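Long-range contacts in laccase (Botrytis aclada, PDB 3V9E), which couples the one-electron oxidation of phenolic substrates to the reduction of dioxygen to water at its copper centres, and is probably involved in lignin breakdown: residues E69-V74 with I109-N114; D281-T286 with E316-A321; F402-N407 with E534-Q539. All coordinates share one frame; numbering follows the deposited sequence. Where two conformers were deposited one is given.

Contact 1: E69-V74 with I109-N114. With NAG (2-acetamido-2-deoxy-beta-D-glucopyranose), chain K.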
loop_
_atom_site.group_PDB
_atom_site.type_symbol
_atom_site.label_atom_id
_atom_site.label_comp_id
_atom_site.label_asym_id
_atom_site.label_seq_id
_atom_site.Cartn_x
_atom_site.Cartn_y
_atom_site.Cartn_z
ATOM N N GLU A 69 7.586 -20.329 -6.612
ATOM C CA GLU A 69 7.034 -20.772 -5.398
ATOM C C GLU A 69 7.773 -20.177 -4.196
ATOM O O GLU A 69 8.991 -20.186 -4.142
ATOM C CB GLU A 69 7.098 -22.300 -5.409
ATOM C CG GLU A 69 6.312 -22.927 -4.306
ATOM C CD GLU A 69 6.140 -24.429 -4.459
ATOM O OE1 GLU A 69 7.062 -25.085 -4.932
ATOM O OE2 GLU A 69 5.102 -24.952 -4.020
ATOM N N TYR A 70 7.030 -19.753 -3.185
ATOM C CA TYR A 70 7.561 -19.167 -1.982
ATOM C C TYR A 70 6.889 -19.783 -0.758
ATOM O O TYR A 70 5.767 -20.171 -0.809
ATOM C CB TYR A 70 7.318 -17.646 -2.006
ATOM C CG TYR A 70 7.715 -16.957 -3.360
ATOM C CD1 TYR A 70 6.881 -17.070 -4.457
ATOM C CD2 TYR A 70 8.873 -16.214 -3.522
ATOM C CE1 TYR A 70 7.144 -16.479 -5.674
ATOM C CE2 TYR A 70 9.168 -15.621 -4.768
ATOM C CZ TYR A 70 8.300 -15.762 -5.847
ATOM O OH TYR A 70 8.552 -15.153 -7.083
ATOM N N TRP A 71 7.592 -19.833 0.383
ATOM C CA TRP A 71 7.022 -20.304 1.615
ATOM C C TRP A 71 7.269 -19.151 2.571
ATOM O O TRP A 71 8.415 -18.737 2.705
ATOM C CB TRP A 71 7.713 -21.586 2.135
ATOM C CG TRP A 71 7.300 -22.834 1.429
ATOM C CD1 TRP A 71 6.374 -23.761 1.848
ATOM C CD2 TRP A 71 7.811 -23.298 0.200
ATOM N NE1 TRP A 71 6.270 -24.785 0.921
ATOM C CE2 TRP A 71 7.159 -24.514 -0.098
ATOM C CE3 TRP A 71 8.774 -22.810 -0.693
ATOM C CZ2 TRP A 71 7.430 -25.210 -1.253
ATOM C CZ3 TRP A 71 9.033 -23.494 -1.813
ATOM C CH2 TRP A 71 8.376 -24.686 -2.093
ATOM N N LEU A 72 6.219 -18.627 3.180
ATOM C CA LEU A 72 6.316 -17.576 4.145
ATOM C C LEU A 72 5.704 -18.042 5.432
ATOM O O LEU A 72 4.677 -18.722 5.467
ATOM C CB LEU A 72 5.622 -16.284 3.705
ATOM C CG LEU A 72 6.086 -15.593 2.397
ATOM C CD1 LEU A 72 5.306 -14.317 2.060
ATOM C CD2 LEU A 72 7.524 -15.281 2.610
ATOM N N SER A 73 6.369 -17.640 6.494
ATOM C CA SER A 73 5.902 -17.863 7.842
ATOM C C SER A 73 5.650 -16.569 8.551
ATOM O O SER A 73 6.544 -15.770 8.770
ATOM C CB SER A 73 6.954 -18.614 8.619
ATOM O OG SER A 73 6.633 -18.687 9.999
ATOM N N VAL A 74 4.413 -16.431 9.028
ATOM C CA VAL A 74 4.042 -15.254 9.762
ATOM C C VAL A 74 4.381 -15.573 11.187
ATOM O O VAL A 74 3.788 -16.516 11.792
ATOM C CB VAL A 74 2.537 -14.940 9.664
ATOM C CG1 VAL A 74 2.205 -13.790 10.564
ATOM C CG2 VAL A 74 2.150 -14.685 8.200
ATOM N N ILE A 109 3.073 -18.887 -6.428
ATOM C CA ILE A 109 2.481 -19.780 -5.442
ATOM C C ILE A 109 3.118 -19.430 -4.129
ATOM O O ILE A 109 4.310 -19.609 -3.969
ATOM C CB ILE A 109 2.788 -21.252 -5.805
ATOM C CG1 ILE A 109 2.196 -21.540 -7.168
ATOM C CG2 ILE A 109 2.153 -22.141 -4.768
ATOM C CD1 ILE A 109 2.475 -22.964 -7.671
ATOM N N ILE A 110 2.379 -18.872 -3.211
ATOM C CA ILE A 110 2.987 -18.371 -1.990
ATOM C C ILE A 110 2.274 -19.036 -0.813
ATOM O O ILE A 110 1.210 -18.649 -0.505
ATOM C CB ILE A 110 2.836 -16.881 -1.848
ATOM C CG1 ILE A 110 3.347 -16.167 -3.114
ATOM C CG2 ILE A 110 3.579 -16.381 -0.619
ATOM C CD1 ILE A 110 2.954 -14.720 -3.310
ATOM N N HIS A 111 2.909 -20.027 -0.217
ATOM C CA HIS A 111 2.407 -20.731 0.971
ATOM C C HIS A 111 2.614 -19.892 2.174
ATOM O O HIS A 111 3.745 -19.580 2.500
ATOM C CB HIS A 111 3.143 -22.058 1.180
ATOM C CG HIS A 111 3.263 -22.879 -0.048
ATOM N ND1 HIS A 111 2.284 -23.777 -0.428
ATOM C CD2 HIS A 111 4.225 -22.973 -0.983
ATOM C CE1 HIS A 111 2.632 -24.379 -1.544
ATOM N NE2 HIS A 111 3.799 -23.889 -1.917
ATOM N N VAL A 112 1.524 -19.502 2.831
ATOM C CA VAL A 112 1.590 -18.669 3.963
ATOM C C VAL A 112 1.092 -19.474 5.155
ATOM O O VAL A 112 -0.062 -19.765 5.263
ATOM C CB VAL A 112 0.726 -17.421 3.782
ATOM C CG1 VAL A 112 0.773 -16.611 5.047
ATOM C CG2 VAL A 112 1.291 -16.595 2.605
ATOM N N THR A 113 1.973 -19.703 6.105
ATOM C CA THR A 113 1.617 -20.387 7.364
ATOM C C THR A 113 1.592 -19.376 8.469
ATOM O O THR A 113 2.498 -18.527 8.619
ATOM C CB THR A 113 2.678 -21.482 7.649
ATOM O OG1 THR A 113 2.668 -22.430 6.591
ATOM C CG2 THR A 113 2.318 -22.193 8.952
ATOM N N ASN A 114 0.548 -19.424 9.286
ATOM C CA ASN A 114 0.375 -18.508 10.300
ATOM C C ASN A 114 0.948 -19.131 11.532
ATOM O O ASN A 114 0.345 -19.989 12.141
ATOM C CB ASN A 114 -1.100 -18.218 10.539
ATOM C CG ASN A 114 -1.307 -17.288 11.636
ATOM O OD1 ASN A 114 -0.351 -16.797 12.292
ATOM N ND2 ASN A 114 -2.596 -16.986 11.886
HETATM C C1 NAG K . 10.236 -18.714 5.895
HETATM C C2 NAG K . 11.008 -19.524 4.879
HETATM C C3 NAG K . 10.333 -20.850 4.724
HETATM C C4 NAG K . 10.308 -21.506 6.108
HETATM C C5 NAG K . 9.599 -20.623 7.085
HETATM C C6 NAG K . 9.533 -21.268 8.474
HETATM C C7 NAG K . 11.930 -17.964 3.229
HETATM C C8 NAG K . 11.610 -17.226 1.971
HETATM N N2 NAG K . 10.924 -18.767 3.629
HETATM O O3 NAG K . 11.121 -21.545 3.825
HETATM O O4 NAG K . 9.700 -22.774 5.936
HETATM O O5 NAG K . 10.246 -19.341 7.183
HETATM O O6 NAG K . 10.834 -21.525 8.981
HETATM O O7 NAG K . 13.016 -17.844 3.811
HETATM O O HOH W 1 4.655 -21.725 4.616
#
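E69–V74 and I109–N114 are neighbouring parallel strands in a sheet of the first cupredoxin-like domain, paired in step from E69 with I109 to V74 with N114. Five backbone hydrogen bonds join them, with the N-H groups of Y70, L72 and V74 donating one way and those of H111 and T113 the other. L72 is held at both ends: its N binds H111 O at 2.7 Å, and its O accepts from T113 N at 2.9 Å. A water donates to L72 O and lies 2.9 Å from T113 OG1, also bonded to T152.

Polar and aromatic groups mark the face carrying E69, W71 and H111. With CG beside its backbone N (chi1 -47°), the H111 ring lies alongside W71, and NE2 donates to E69 OE2 at 2.7 Å. The carboxylate oxygen is met on its anti side, while H111 ND1 is hydrogen-bonded to T154 OG1, so both imidazole nitrogens are engaged and the ring's rotation is fixed. In one of its two modelled conformers, W71 makes an offset stack with H111, its five-membered ring centred 4.2 Å from the imidazole. W71 O accepts from N2 of the NAG at 2.7 Å.

On the other face, mainly apolar in its middle, L72 CD1 lies 3.8 Å from I110 CG2, and V74 CG2 meets V112 CG1 at 3.9 Å. L72 reaches I100, and I110 and V112 reach W125 and I123, on strands 100-103 and 123-125 of the facing sheet. A largely polar outer face beside a glycan and a mainly apolar inner one suit a strand pair of a Greek-key cupredoxin sandwich.

Contact 2: D281-T286 with E316-A321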
loop_
_atom_site.group_PDB
_atom_site.type_symbol
_atom_site.label_atom_id
_atom_site.label_comp_id
_atom_site.label_asym_id
_atom_site.label_seq_id
_atom_site.Cartn_x
_atom_site.Cartn_y
_atom_site.Cartn_z
ATOM N N ASP A 281 19.325 15.084 -0.895
ATOM C CA ASP A 281 19.908 16.421 -1.039
ATOM C C ASP A 281 20.793 16.438 -2.291
ATOM O O ASP A 281 21.545 15.510 -2.570
ATOM C CB ASP A 281 20.768 16.809 0.158
ATOM C CG ASP A 281 19.998 17.001 1.421
ATOM O OD1 ASP A 281 18.754 17.051 1.407
ATOM O OD2 ASP A 281 20.717 17.159 2.477
ATOM N N ASN A 282 20.694 17.551 -2.993
ATOM C CA ASN A 282 21.479 17.870 -4.182
ATOM C C ASN A 282 21.375 16.842 -5.286
ATOM O O ASN A 282 22.192 16.803 -6.179
ATOM C CB ASN A 282 22.914 18.215 -3.812
ATOM C CG ASN A 282 23.597 18.991 -4.891
ATOM O OD1 ASN A 282 23.131 20.056 -5.314
ATOM N ND2 ASN A 282 24.686 18.458 -5.364
ATOM N N HIS A 283 20.288 16.061 -5.230
ATOM C CA HIS A 283 19.914 15.196 -6.327
ATOM C C HIS A 283 18.471 15.437 -6.766
ATOM O O HIS A 283 17.597 15.895 -6.013
ATOM C CB HIS A 283 20.133 13.749 -5.952
ATOM C CG HIS A 283 21.566 13.365 -5.740
ATOM N ND1 HIS A 283 22.307 13.803 -4.653
ATOM C CD2 HIS A 283 22.410 12.597 -6.475
ATOM C CE1 HIS A 283 23.497 13.248 -4.688
ATOM N NE2 HIS A 283 23.606 12.542 -5.796
ATOM N N THR A 284 18.279 15.121 -8.041
ATOM C CA THR A 284 17.007 15.168 -8.732
ATOM C C THR A 284 16.455 13.738 -8.893
ATOM O O THR A 284 17.212 12.750 -9.101
ATOM C CB THR A 284 17.249 15.829 -10.107
ATOM O OG1 THR A 284 17.448 17.234 -9.823
ATOM C CG2 THR A 284 16.091 15.807 -10.965
ATOM N N LEU A 285 15.165 13.665 -8.764
ATOM C CA LEU A 285 14.437 12.419 -8.951
ATOM C C LEU A 285 13.758 12.488 -10.283
ATOM O O LEU A 285 12.953 13.413 -10.462
ATOM C CB LEU A 285 13.379 12.290 -7.873
ATOM C CG LEU A 285 13.885 12.504 -6.434
ATOM C CD1 LEU A 285 12.692 12.395 -5.467
ATOM C CD2 LEU A 285 14.996 11.586 -6.030
ATOM N N THR A 286 14.007 11.540 -11.169
ATOM C CA THR A 286 13.183 11.369 -12.357
ATOM C C THR A 286 12.154 10.277 -12.062
ATOM O O THR A 286 12.519 9.131 -11.935
ATOM C CB THR A 286 14.009 10.990 -13.541
ATOM O OG1 THR A 286 14.872 12.100 -13.784
ATOM C CG2 THR A 286 13.138 10.746 -14.748
ATOM N N GLU A 316 20.375 9.866 -11.066
ATOM C CA GLU A 316 21.699 9.838 -11.624
ATOM C C GLU A 316 22.672 10.401 -10.575
ATOM O O GLU A 316 22.417 11.440 -10.008
ATOM C CB GLU A 316 21.700 10.686 -12.889
ATOM C CG GLU A 316 22.940 10.471 -13.701
ATOM C CD GLU A 316 22.975 11.410 -14.882
ATOM O OE1 GLU A 316 21.927 11.932 -15.294
ATOM O OE2 GLU A 316 24.087 11.604 -15.363
ATOM N N ALA A 317 23.705 9.637 -10.312
ATOM C CA ALA A 317 24.723 9.979 -9.332
ATOM C C ALA A 317 25.760 10.988 -9.979
ATOM O O ALA A 317 26.888 10.664 -10.197
ATOM C CB ALA A 317 25.378 8.757 -8.831
ATOM N N ASN A 318 25.298 12.187 -10.182
ATOM C CA ASN A 318 26.069 13.218 -10.855
ATOM C C ASN A 318 26.458 14.374 -9.901
ATOM O O ASN A 318 26.879 15.391 -10.361
ATOM C CB ASN A 318 25.270 13.759 -12.037
ATOM C CG ASN A 318 23.894 14.286 -11.638
ATOM O OD1 ASN A 318 23.431 14.180 -10.493
ATOM N ND2 ASN A 318 23.207 14.845 -12.609
ATOM N N ALA A 319 26.260 14.236 -8.593
ATOM C CA ALA A 319 26.699 15.273 -7.668
ATOM C C ALA A 319 28.202 15.152 -7.372
ATOM O O ALA A 319 28.881 14.155 -7.660
ATOM C CB ALA A 319 25.923 15.190 -6.360
ATOM N N ALA A 320 28.736 16.182 -6.724
ATOM C CA ALA A 320 30.064 16.054 -6.166
ATOM C C ALA A 320 29.981 14.907 -5.224
ATOM O O ALA A 320 28.972 14.809 -4.449
ATOM C CB ALA A 320 30.431 17.293 -5.398
ATOM N N ALA A 321 30.983 14.039 -5.307
ATOM C CA ALA A 321 31.048 12.891 -4.454
ATOM C C ALA A 321 31.250 13.285 -2.985
ATOM O O ALA A 321 32.253 13.894 -2.611
ATOM C CB ALA A 321 32.136 11.952 -4.890
HETATM O O HOH W 2 20.866 13.851 -9.410
HETATM O O HOH W 3 19.003 12.477 -11.252
#
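N282–H283 and E316–A319 meet as two loops without a direct backbone hydrogen bond, their closest CA atoms, N282 CA and A319 CA, standing 6.8 Å apart. Both are crossings between the two sheets of the second cupredoxin-like β-sandwich: one leads from strand 276-280 to strand 285-290, the other from strand 310-316 to strand 323-327. Since these strands are neighbours in each sheet, the crossings run close together.

Where the two segments have separated, water replaces the strand-to-strand bonds. One molecule accepts from T284 N at 3.2 Å and donates to E316 O at 2.9 Å. A second donates to T284 O at 2.8 Å and accepts from E316 N at 3.0 Å. Both polar backbone groups of each residue are thus linked to the opposite loop, and beyond them T286 bonds directly to I314. The E316–N318 backbone then folds through an inverse gamma turn centred on A317, closed by a weak bond from N318 N to E316 O, and this brings A319 round to face H283.

The H283 side chain lies between the loops. Its CG sits beside the backbone N (chi1 -66°), which folds the ring back along its own chain, where ND1 donates almost straight to D281 O at 2.8 Å. The other nitrogen, NE2, bonds to Y349 OH, a hydroxyl that also binds A319 N; one tyrosine therefore ties the imidazole of one loop to the backbone of the other. Y324 packs edge-to-face with the same ring. E316 O approaches the edge of the H283 ring at CD2, 3.7 Å away, and the methyl A319 CB comes against H283 CE1 at 3.5 Å.

Contact 3: F402-N407 with E534-Q539. With NAG (2-acetamido-2-deoxy-beta-D-glucopyranose), chain I.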
loop_
_atom_site.group_PDB
_atom_site.type_symbol
_atom_site.label_atom_id
_atom_site.label_comp_id
_atom_site.label_asym_id
_atom_site.label_seq_id
_atom_site.Cartn_x
_atom_site.Cartn_y
_atom_site.Cartn_z
ATOM N N PHE A 402 -14.186 5.953 18.383
ATOM C CA PHE A 402 -14.240 6.789 17.238
ATOM C C PHE A 402 -14.343 5.924 16.011
ATOM O O PHE A 402 -13.524 5.016 15.815
ATOM C CB PHE A 402 -12.929 7.566 17.156
ATOM C CG PHE A 402 -12.948 8.692 16.184
ATOM C CD1 PHE A 402 -12.632 8.482 14.825
ATOM C CD2 PHE A 402 -13.328 9.952 16.592
ATOM C CE1 PHE A 402 -12.686 9.525 13.922
ATOM C CE2 PHE A 402 -13.392 11.007 15.670
ATOM C CZ PHE A 402 -13.062 10.778 14.336
ATOM N N THR A 403 -15.330 6.222 15.170
ATOM C CA THR A 403 -15.539 5.490 13.915
ATOM C C THR A 403 -15.637 6.471 12.763
ATOM O O THR A 403 -16.072 7.609 12.921
ATOM C CB THR A 403 -16.783 4.589 13.883
ATOM O OG1 THR A 403 -17.984 5.369 14.009
ATOM C CG2 THR A 403 -16.742 3.530 14.992
ATOM N N TRP A 404 -15.245 5.993 11.586
ATOM C CA TRP A 404 -15.463 6.730 10.374
ATOM C C TRP A 404 -16.612 6.071 9.696
ATOM O O TRP A 404 -16.758 4.833 9.714
ATOM C CB TRP A 404 -14.248 6.702 9.411
ATOM C CG TRP A 404 -13.012 7.185 10.052
ATOM C CD1 TRP A 404 -12.194 6.445 10.758
ATOM C CD2 TRP A 404 -12.483 8.493 10.046
ATOM N NE1 TRP A 404 -11.220 7.178 11.304
ATOM C CE2 TRP A 404 -11.339 8.464 10.856
ATOM C CE3 TRP A 404 -12.875 9.703 9.485
ATOM C CZ2 TRP A 404 -10.570 9.561 11.079
ATOM C CZ3 TRP A 404 -12.117 10.792 9.727
ATOM C CH2 TRP A 404 -10.962 10.726 10.503
ATOM N N THR A 405 -17.441 6.894 9.066
ATOM C CA THR A 405 -18.550 6.401 8.343
ATOM C C THR A 405 -18.490 6.757 6.887
ATOM O O THR A 405 -17.960 7.790 6.533
ATOM C CB THR A 405 -19.893 6.955 8.897
ATOM O OG1 THR A 405 -19.862 8.370 8.775
ATOM C CG2 THR A 405 -20.062 6.507 10.351
ATOM N N ILE A 406 -19.048 5.844 6.091
ATOM C CA ILE A 406 -19.264 5.974 4.660
ATOM C C ILE A 406 -20.778 5.913 4.420
ATOM O O ILE A 406 -21.430 4.858 4.643
ATOM C CB ILE A 406 -18.631 4.818 3.889
ATOM C CG1 ILE A 406 -17.100 4.749 4.253
ATOM C CG2 ILE A 406 -18.824 5.085 2.409
ATOM C CD1 ILE A 406 -16.207 5.932 3.960
ATOM N N ASN A 407 -21.348 7.051 4.021
ATOM C CA ASN A 407 -22.798 7.199 3.963
ATOM C C ASN A 407 -23.447 6.675 5.218
ATOM O O ASN A 407 -24.329 5.831 5.183
ATOM C CB ASN A 407 -23.337 6.556 2.676
ATOM C CG ASN A 407 -23.391 7.530 1.577
ATOM O OD1 ASN A 407 -22.448 8.292 1.369
ATOM N ND2 ASN A 407 -24.514 7.553 0.834
ATOM N N GLU A 534 -10.960 1.732 12.216
ATOM C CA GLU A 534 -12.081 2.552 12.652
ATOM C C GLU A 534 -13.193 2.561 11.606
ATOM O O GLU A 534 -14.084 3.388 11.696
ATOM C CB GLU A 534 -11.622 3.940 12.990
ATOM C CG GLU A 534 -10.748 3.896 14.232
ATOM C CD GLU A 534 -9.866 5.026 14.438
ATOM O OE1 GLU A 534 -9.912 5.986 13.638
ATOM O OE2 GLU A 534 -9.078 4.966 15.440
ATOM N N GLY A 535 -13.104 1.708 10.587
ATOM C CA GLY A 535 -14.140 1.541 9.613
ATOM C C GLY A 535 -14.216 2.422 8.380
ATOM O O GLY A 535 -15.263 2.390 7.653
ATOM N N MET A 536 -13.135 3.163 8.081
ATOM C CA MET A 536 -13.132 4.040 6.945
ATOM C C MET A 536 -12.951 3.204 5.670
ATOM O O MET A 536 -11.881 3.144 5.089
ATOM C CB MET A 536 -12.073 5.130 7.055
ATOM C CG MET A 536 -12.349 6.173 6.018
ATOM S SD MET A 536 -11.332 7.615 6.323
ATOM C CE MET A 536 -11.432 8.377 4.706
ATOM N N ALA A 537 -14.003 2.515 5.298
ATOM C CA ALA A 537 -13.922 1.609 4.211
ATOM C C ALA A 537 -15.276 1.291 3.661
ATOM O O ALA A 537 -16.325 1.369 4.405
ATOM C CB ALA A 537 -13.247 0.320 4.693
ATOM N N MET A 538 -15.260 0.788 2.438
ATOM C CA MET A 538 -16.448 0.176 1.837
ATOM C C MET A 538 -15.993 -0.885 0.842
ATOM O O MET A 538 -14.798 -1.203 0.773
ATOM C CB MET A 538 -17.306 1.263 1.213
ATOM C CG MET A 538 -16.569 2.142 0.195
ATOM S SD MET A 538 -16.311 1.346 -1.409
ATOM C CE MET A 538 -17.976 1.111 -2.046
ATOM N N GLN A 539 -16.922 -1.527 0.138
ATOM C CA GLN A 539 -16.547 -2.498 -0.850
ATOM C C GLN A 539 -17.537 -2.525 -1.948
ATOM O O GLN A 539 -18.742 -2.348 -1.717
ATOM C CB GLN A 539 -16.375 -3.859 -0.212
ATOM C CG GLN A 539 -17.644 -4.521 0.324
ATOM C CD GLN A 539 -17.334 -5.767 1.162
ATOM O OE1 GLN A 539 -16.839 -6.765 0.680
ATOM N NE2 GLN A 539 -17.610 -5.683 2.423
HETATM C C1 NAG I . -24.565 8.568 -0.203
HETATM C C2 NAG I . -25.300 8.047 -1.454
HETATM C C3 NAG I . -25.542 9.149 -2.478
HETATM C C4 NAG I . -26.265 10.325 -1.853
HETATM C C5 NAG I . -25.423 10.767 -0.637
HETATM C C6 NAG I . -26.085 11.994 -0.012
HETATM C C7 NAG I . -24.962 5.660 -2.106
HETATM C C8 NAG I . -24.041 4.718 -2.831
HETATM N N2 NAG I . -24.608 6.939 -2.100
HETATM O O3 NAG I . -26.232 8.530 -3.549
HETATM O O4 NAG I . -26.286 11.466 -2.683
HETATM O O5 NAG I . -25.318 9.666 0.293
HETATM O O6 NAG I . -27.298 11.510 0.523
HETATM O O7 NAG I . -25.882 5.173 -1.471
#
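W404 makes the tight end of this contact with E534 and M536, around the turn that follows helix 529-533. Its N donates to E534 O at 2.9 Å, and its indole NE1 reaches E534 OE1 at the same 2.9 Å, using the oxygen's anti lone pair. Two bonds thus hold one residue to the other, and indole and carboxylate lie only 21° from coplanar. F402 CE1 lies over the rim of one indole face; over the opposite face comes the extended side chain of M536, the engineered methionine of this variant, in a Met-aromatic contact with SD 4.3 Å from the centre of the five-membered ring. Nearer the backbone, W404 CB touches M536 CB at 3.6 Å. M536 lies beside the type 1 copper, and the W404 ring meets those of its ligands H463 and H531. F402 O, buried against E534 CG, has no partner in the model.

Toward the surface the fit is looser. I406 CG1 still meets A537 O at 3.5 Å, but I406 CG2 stays 4.3 Å from M538 CB. N407 turns off to carry its NAG, through a 1.5 Å bond from ND2 to C1.

G535, with positive phi, closes helix 529-533 as the C' residue of a Schellman motif. The contact then spans the sandwich: edge strand 402-406 pairs with 387-398 in one sheet, while strand 537-542 runs between 436-439 and 520-526 in the other.

How the contacts relate
The contacts follow one another along the chain, one in each of the three cupredoxin-like domains, and none touches another. Contact 3 lies at the type 1 copper bound by H463, C526 and H531: the M536 side chain comes within about 3 Å of the metal. Contact 1 stands back from the trinuclear cluster, with side chains of L72 and V112 about 10 Å from those of H168 and H124, the latter a probable type 2 ligand. Contact 2 is remote from every copper site. Its centre is about 39 Å from contact 1's and about 42 Å from contact 3's, which lies across the molecule's centre. Contacts 1 and 3, about 31 Å apart between centres, both border surface glycans.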